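Local coordinates for mRNA export factor GLE1 (Saccharomyces cerevisiae, PDB 6B4E), which serves as a nuclear pore component in mRNA export, acting as an enzyme activator and binding inositol hexakisphosphate, at residues 224-227 with 228-232; 236-239 with 240-243; 275-278 with 279-282. All coordinates share one frame; numbering follows the deposited sequence.

All three contacts are local, each between successive turns of one helix. Interactions 1 and 2 lie on helix 225-264, the first at its start and the second at an interruption further along, with centres about 16 Å apart. Interaction 3 belongs to helix 271-284, and its centre is about 13 Å from each of the other two. Arg-275 ties the set together: its NH1 makes a salt bridge to Asp-236 OD1 at 3.0 Å and packs against Gly-232 O. Leu-276 CD2 meets Phe-228 CD1 at 4.0 Å. The contacts thus document how two consecutive helices of the C-terminal part of GLE1 pack together.

Interaction 1: residues 224-227 with 228-232; sequences TNTH and FVILG
Backbone hydrogen bonds carry the join between Asn-225 and Val-229 at the start of helix 225-264. Val-229 N donates to Asn-225 O at 3.0 Å. Phe-228 N also reaches this oxygen, but its N-H angle of 121° makes that second bond weak. The next two bonds follow the regular i to i+4 pattern, Ile-230 N to Thr-226 O at 2.9 Å, and Leu-231 N to His-227 O.

Van der Waals contacts between polar and apolar atoms come next. Asn-225 and Val-229 cross obliquely, ND2 lying 3.5 Å from CG2; with Asn-225 CG anti to the backbone N (chi1 180°), the amide end is carried forward, toward the next turn and Val-229. The Phe-228 ring has Asn-225 O at its edge. Ile-230 CG1 sits between its backbone N and carbonyl carbon and comes within 3.3 Å of His-227 O.

Polar side chains fix the first turn. Thr-224 N donates to His-227 ND1 at 3.1 Å, from 24° out of the imidazole plane, while Thr-224 OG1 accepts a weak bond from Thr-226 N. Because ND1 accepts and NE2 is held by Thr-144, the ring is gripped at both nitrogens, and Phe-139 meets it edge-to-face. Asp-173 binds Thr-226 OG1 through OD2 and Asn-225 ND2 through OD1, and Gly-272 N donates to Asn-225 OD1, linking this end to helices 169-188 and 271-284.

With Thr-224 at the N-cap and its backbone N returned to the side chain of His-227, the geometry is that of a capping box opening an alpha-helix.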
loop_
_atom_site.group_PDB
_atom_site.type_symbol
_atom_site.label_atom_id
_atom_site.label_comp_id
_atom_site.label_asym_id
_atom_site.label_seq_id
_atom_site.Cartn_x
_atom_site.Cartn_y
_atom_site.Cartn_z
ATOM N N THR A 224 15.393 8.320 -0.338
ATOM C CA THR A 224 16.022 7.791 -1.534
ATOM C C THR A 224 15.059 7.960 -2.693
ATOM O O THR A 224 13.933 8.446 -2.528
ATOM C CB THR A 224 16.403 6.319 -1.355
ATOM O OG1 THR A 224 15.212 5.532 -1.266
ATOM C CG2 THR A 224 17.230 6.142 -0.096
ATOM N N ASN A 225 15.511 7.568 -3.888
ATOM C CA ASN A 225 14.644 7.694 -5.052
ATOM C C ASN A 225 13.323 6.972 -4.843
ATOM O O ASN A 225 12.286 7.418 -5.353
ATOM C CB ASN A 225 15.345 7.152 -6.292
ATOM C CG ASN A 225 14.484 7.255 -7.537
ATOM O OD1 ASN A 225 14.047 8.340 -7.923
ATOM N ND2 ASN A 225 14.256 6.126 -8.185
ATOM N N THR A 226 13.343 5.860 -4.093
ATOM C CA THR A 226 12.154 5.020 -3.954
ATOM C C THR A 226 11.014 5.766 -3.272
ATOM O O THR A 226 9.842 5.541 -3.587
ATOM C CB THR A 226 12.483 3.754 -3.162
ATOM O OG1 THR A 226 13.741 3.201 -3.604
ATOM C CG2 THR A 226 11.394 2.735 -3.343
ATOM N N HIS A 227 11.327 6.629 -2.307
ATOM C CA HIS A 227 10.268 7.424 -1.688
ATOM C C HIS A 227 9.523 8.236 -2.737
ATOM O O HIS A 227 8.289 8.356 -2.691
ATOM C CB HIS A 227 10.845 8.358 -0.633
ATOM C CG HIS A 227 11.384 7.644 0.561
ATOM N ND1 HIS A 227 12.693 7.213 0.639
ATOM C CD2 HIS A 227 10.792 7.267 1.717
ATOM C CE1 HIS A 227 12.887 6.614 1.800
ATOM N NE2 HIS A 227 11.751 6.638 2.475
ATOM N N PHE A 228 10.255 8.805 -3.684
ATOM C CA PHE A 228 9.619 9.605 -4.711
ATOM C C PHE A 228 8.851 8.730 -5.681
ATOM O O PHE A 228 7.775 9.116 -6.152
ATOM C CB PHE A 228 10.660 10.445 -5.453
ATOM C CG PHE A 228 11.275 11.535 -4.606
ATOM C CD1 PHE A 228 10.593 12.711 -4.360
ATOM C CD2 PHE A 228 12.528 11.372 -4.047
ATOM C CE1 PHE A 228 11.151 13.702 -3.583
ATOM C CE2 PHE A 228 13.095 12.365 -3.275
ATOM C CZ PHE A 228 12.400 13.537 -3.047
ATOM N N VAL A 229 9.401 7.556 -6.000
ATOM C CA VAL A 229 8.700 6.617 -6.864
ATOM C C VAL A 229 7.351 6.240 -6.260
ATOM O O VAL A 229 6.326 6.286 -6.943
ATOM C CB VAL A 229 9.568 5.373 -7.131
ATOM C CG1 VAL A 229 8.765 4.319 -7.896
ATOM C CG2 VAL A 229 10.787 5.756 -7.937
ATOM N N ILE A 230 7.330 5.810 -4.996
ATOM C CA ILE A 230 6.063 5.343 -4.451
ATOM C C ILE A 230 5.094 6.510 -4.296
ATOM O O ILE A 230 3.878 6.322 -4.418
ATOM C CB ILE A 230 6.254 4.571 -3.132
ATOM C CG1 ILE A 230 6.799 5.461 -2.020
ATOM C CG2 ILE A 230 7.158 3.345 -3.361
ATOM C CD1 ILE A 230 5.702 6.112 -1.175
ATOM N N LEU A 231 5.596 7.726 -4.039
ATOM C CA LEU A 231 4.703 8.882 -3.960
ATOM C C LEU A 231 4.083 9.192 -5.317
ATOM O O LEU A 231 2.924 9.613 -5.396
ATOM C CB LEU A 231 5.453 10.107 -3.418
ATOM C CG LEU A 231 5.784 10.110 -1.917
ATOM C CD1 LEU A 231 6.635 11.312 -1.538
ATOM C CD2 LEU A 231 4.518 10.084 -1.093
ATOM N N GLY A 232 4.834 9.001 -6.396
ATOM C CA GLY A 232 4.266 9.204 -7.721
ATOM C C GLY A 232 3.276 8.118 -8.091
ATOM O O GLY A 232 2.227 8.395 -8.678
#

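Interaction 2: residues 236-239 with 240-243; sequences DAAA and VQFL
Gln-241 folds its side chain back over Ala-238, bringing OE1 to 3.4 Å from Ala-238 CA. Its CG stands anti to the carbonyl carbon, and the bend at chi2 (78°) turns the amide back along the helix instead of outward. This amide oxygen stays 3.5 Å from Ala-238 O; both are acceptors, so the approach is not a hydrogen bond. The methyl of Ala-238 is farther off, its CB 4.5 Å from Gln-241 OE1.

The other side chains fan out from the backbone. Phe-242 starts toward the preceding turn, its CB 3.5 Å from Ala-238 O, but with CG anti to the backbone N (chi1 -169°) the ring leads away from residues 236-239. Leu-243 CG rests 3.6 Å from Ala-239 O.

Two backbone bonds hold the turn, Phe-242 N to Ala-238 O at 2.9 Å and Leu-243 N to Ala-239 O at 3.0 Å. The amides of Val-240 and Gln-241 lack the i to i+4 bond, and Ala-238 has an unusual phi of -148°, so helix 225-264 is kinked here.

Around the kink, Ala-237 packs on Ala-184 and Ile-185 of helix 169-188, whose Arg-188 donates to Ala-237 O and touches Gln-241. Phe-242 meets Trp-234 edge-to-face within its own helix. Ala-239 and Val-240 lie against Met-288 in the loop region after helix 271-284, and Leu-243 touches Trp-283 of that helix.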
loop_
_atom_site.group_PDB
_atom_site.type_symbol
_atom_site.label_atom_id
_atom_site.label_comp_id
_atom_site.label_asym_id
_atom_site.label_seq_id
_atom_site.Cartn_x
_atom_site.Cartn_y
_atom_site.Cartn_z
ATOM N N ASP A 236 -0.756 8.989 -8.867
ATOM C CA ASP A 236 -1.525 8.542 -10.024
ATOM C C ASP A 236 -2.741 7.727 -9.609
ATOM O O ASP A 236 -3.753 7.723 -10.319
ATOM C CB ASP A 236 -0.645 7.708 -10.967
ATOM C CG ASP A 236 0.285 8.550 -11.826
ATOM O OD1 ASP A 236 1.395 8.068 -12.114
ATOM O OD2 ASP A 236 -0.097 9.655 -12.243
ATOM N N ALA A 237 -2.650 7.009 -8.484
ATOM C CA ALA A 237 -3.730 6.166 -7.994
ATOM C C ALA A 237 -4.766 6.889 -7.133
ATOM O O ALA A 237 -5.914 6.430 -7.072
ATOM C CB ALA A 237 -3.162 5.018 -7.148
ATOM N N ALA A 238 -4.398 7.984 -6.436
ATOM C CA ALA A 238 -5.263 8.478 -5.368
ATOM C C ALA A 238 -5.252 9.985 -5.156
ATOM O O ALA A 238 -6.021 10.455 -4.316
ATOM C CB ALA A 238 -4.881 7.784 -4.051
ATOM N N ALA A 239 -4.452 10.774 -5.884
ATOM C CA ALA A 239 -4.376 12.204 -5.556
ATOM C C ALA A 239 -5.730 12.899 -5.707
ATOM O O ALA A 239 -6.100 13.743 -4.876
ATOM C CB ALA A 239 -3.319 12.899 -6.409
ATOM N N VAL A 240 -6.479 12.574 -6.758
ATOM C CA VAL A 240 -7.793 13.192 -6.954
ATOM C C VAL A 240 -8.672 12.991 -5.723
ATOM O O VAL A 240 -9.331 13.920 -5.236
ATOM C CB VAL A 240 -8.457 12.613 -8.216
ATOM C CG1 VAL A 240 -9.960 12.901 -8.223
ATOM C CG2 VAL A 240 -7.758 13.178 -9.443
ATOM N N GLN A 241 -8.711 11.762 -5.218
ATOM C CA GLN A 241 -9.586 11.441 -4.105
ATOM C C GLN A 241 -9.043 11.963 -2.781
ATOM O O GLN A 241 -9.821 12.247 -1.863
ATOM C CB GLN A 241 -9.793 9.931 -4.034
ATOM C CG GLN A 241 -10.556 9.362 -5.200
ATOM C CD GLN A 241 -9.707 9.207 -6.452
ATOM O OE1 GLN A 241 -8.475 9.085 -6.394
ATOM N NE2 GLN A 241 -10.371 9.185 -7.602
ATOM N N PHE A 242 -7.720 12.070 -2.659
ATOM C CA PHE A 242 -7.108 12.656 -1.468
ATOM C C PHE A 242 -7.518 14.113 -1.319
ATOM O O PHE A 242 -7.867 14.565 -0.227
ATOM C CB PHE A 242 -5.588 12.524 -1.587
ATOM C CG PHE A 242 -4.811 12.846 -0.327
ATOM C CD1 PHE A 242 -4.892 12.030 0.791
ATOM C CD2 PHE A 242 -3.939 13.921 -0.302
ATOM C CE1 PHE A 242 -4.154 12.310 1.920
ATOM C CE2 PHE A 242 -3.204 14.209 0.834
ATOM C CZ PHE A 242 -3.307 13.394 1.941
ATOM N N LEU A 243 -7.509 14.852 -2.427
ATOM C CA LEU A 243 -8.000 16.226 -2.419
ATOM C C LEU A 243 -9.480 16.303 -2.065
ATOM O O LEU A 243 -9.910 17.240 -1.376
ATOM C CB LEU A 243 -7.748 16.877 -3.785
ATOM C CG LEU A 243 -6.290 17.198 -4.065
ATOM C CD1 LEU A 243 -6.099 17.469 -5.543
ATOM C CD2 LEU A 243 -5.864 18.399 -3.276
#

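Interaction 3: residues 275-278 with 279-282; sequences RLRI and LLEA
The Arg-275 guanidinium carries Leu-279 over one of its faces: Leu-279 CD1 approaches NH2 at 3.9 Å, the two side chains crossing at a slant. The Arg-277 guanidinium has water 1 at its edge, in plane, whereas Leu-280 CD2 lies oblique to it. Both pairs belong to a regular alpha-helix, 271-284, with i to i+4 bonds all along: Leu-279 N to Arg-275 O, Leu-280 N to Leu-276 O, Glu-281 N to Arg-277 O and Ala-282 N to Ile-278 O.

Arg-277 and Glu-281 are an i, i+4 pair of opposite charge that do not touch at their charged ends. Arg-277 NH2 and Glu-281 OE2 stand 4.9 Å apart, and the guanidinium and carboxylate planes are turned 59° from each other. The Arg-277 chain bends at chi3 (-65°), and NH2 makes its salt bridge with Glu-259 of helix 225-264. Contact with the glutamate is made lower down, where Arg-277 CG meets Glu-281 OE2 at 3.5 Å. On the other branch of the carboxylate, Glu-281 OE1 lies 3.4 Å from Ile-278 CD1. With an alanine in place of Glu-281 the carboxylate is gone, which would probably leave water 1 without that acceptor and Arg-277 without the nearby negative charge.

Toward helix 225-264 the buried Leu-276 faces Trp-235, and Leu-279 touches Trp-235 and also Asp-236, the salt-bridge partner of Arg-275. Leu-276 CD1 and Leu-279 CD1 meet at 4.4 Å. The charged pair is bridged by water 1, which accepts from Arg-277 NH2 at 3.0 Å and donates to Glu-281 OE2 at 2.6 Å.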
loop_
_atom_site.group_PDB
_atom_site.type_symbol
_atom_site.label_atom_id
_atom_site.label_comp_id
_atom_site.label_asym_id
_atom_site.label_seq_id
_atom_site.Cartn_x
_atom_site.Cartn_y
_atom_site.Cartn_z
ATOM N N ARG A 275 9.663 13.018 -11.787
ATOM C CA ARG A 275 8.299 12.668 -12.169
ATOM C C ARG A 275 7.281 13.236 -11.186
ATOM O O ARG A 275 6.195 13.673 -11.592
ATOM C CB ARG A 275 8.126 11.158 -12.277
ATOM C CG ARG A 275 6.849 10.831 -13.049
ATOM C CD ARG A 275 6.746 9.372 -13.378
ATOM N NE ARG A 275 6.053 8.645 -12.322
ATOM C CZ ARG A 275 4.736 8.625 -12.176
ATOM N NH1 ARG A 275 4.196 7.928 -11.191
ATOM N NH2 ARG A 275 3.957 9.308 -13.009
ATOM N N LEU A 276 7.598 13.228 -9.889
ATOM C CA LEU A 276 6.673 13.808 -8.917
ATOM C C LEU A 276 6.496 15.297 -9.174
ATOM O O LEU A 276 5.389 15.831 -9.056
ATOM C CB LEU A 276 7.171 13.569 -7.491
ATOM C CG LEU A 276 6.175 13.886 -6.370
ATOM C CD1 LEU A 276 4.922 13.036 -6.493
ATOM C CD2 LEU A 276 6.805 13.676 -4.991
ATOM N N ARG A 277 7.577 15.988 -9.544
ATOM C CA ARG A 277 7.441 17.408 -9.850
ATOM C C ARG A 277 6.567 17.617 -11.085
ATOM O O ARG A 277 5.800 18.579 -11.148
ATOM C CB ARG A 277 8.818 18.045 -10.039
ATOM C CG ARG A 277 8.747 19.492 -10.517
ATOM C CD ARG A 277 10.074 20.214 -10.384
ATOM N NE ARG A 277 10.485 20.371 -8.993
ATOM C CZ ARG A 277 10.076 21.348 -8.188
ATOM N NH1 ARG A 277 10.519 21.401 -6.934
ATOM N NH2 ARG A 277 9.226 22.272 -8.623
ATOM N N ILE A 278 6.667 16.727 -12.079
ATOM C CA ILE A 278 5.800 16.824 -13.258
ATOM C C ILE A 278 4.332 16.659 -12.864
ATOM O O ILE A 278 3.450 17.351 -13.404
ATOM C CB ILE A 278 6.227 15.777 -14.307
ATOM C CG1 ILE A 278 7.598 16.165 -14.898
ATOM C CG2 ILE A 278 5.163 15.609 -15.379
ATOM C CD1 ILE A 278 7.616 17.464 -15.666
ATOM N N LEU A 279 4.047 15.734 -11.932
ATOM C CA LEU A 279 2.678 15.552 -11.444
ATOM C C LEU A 279 2.195 16.792 -10.703
ATOM O O LEU A 279 1.044 17.234 -10.887
ATOM C CB LEU A 279 2.592 14.328 -10.536
ATOM C CG LEU A 279 2.810 12.978 -11.224
ATOM C CD1 LEU A 279 2.934 11.848 -10.263
ATOM C CD2 LEU A 279 1.676 12.653 -12.211
ATOM N N LEU A 280 3.057 17.367 -9.854
ATOM C CA LEU A 280 2.701 18.623 -9.201
ATOM C C LEU A 280 2.348 19.675 -10.245
ATOM O O LEU A 280 1.345 20.386 -10.116
ATOM C CB LEU A 280 3.859 19.117 -8.329
ATOM C CG LEU A 280 3.730 20.555 -7.776
ATOM C CD1 LEU A 280 3.011 20.549 -6.465
ATOM C CD2 LEU A 280 5.076 21.258 -7.642
ATOM N N GLU A 281 3.167 19.785 -11.290
ATOM C CA GLU A 281 2.941 20.796 -12.314
ATOM C C GLU A 281 1.627 20.577 -13.052
ATOM O O GLU A 281 0.944 21.546 -13.415
ATOM C CB GLU A 281 4.101 20.814 -13.308
ATOM C CG GLU A 281 5.398 21.298 -12.713
ATOM C CD GLU A 281 6.607 21.091 -13.633
ATOM O OE1 GLU A 281 6.451 20.568 -14.773
ATOM O OE2 GLU A 281 7.712 21.478 -13.205
ATOM N N ALA A 282 1.274 19.325 -13.320
ATOM C CA ALA A 282 0.008 19.054 -13.989
ATOM C C ALA A 282 -1.166 19.499 -13.129
ATOM O O ALA A 282 -2.154 20.033 -13.639
ATOM C CB ALA A 282 -0.087 17.560 -14.311
HETATM O O HOH W 1 7.903 23.110 -11.128
#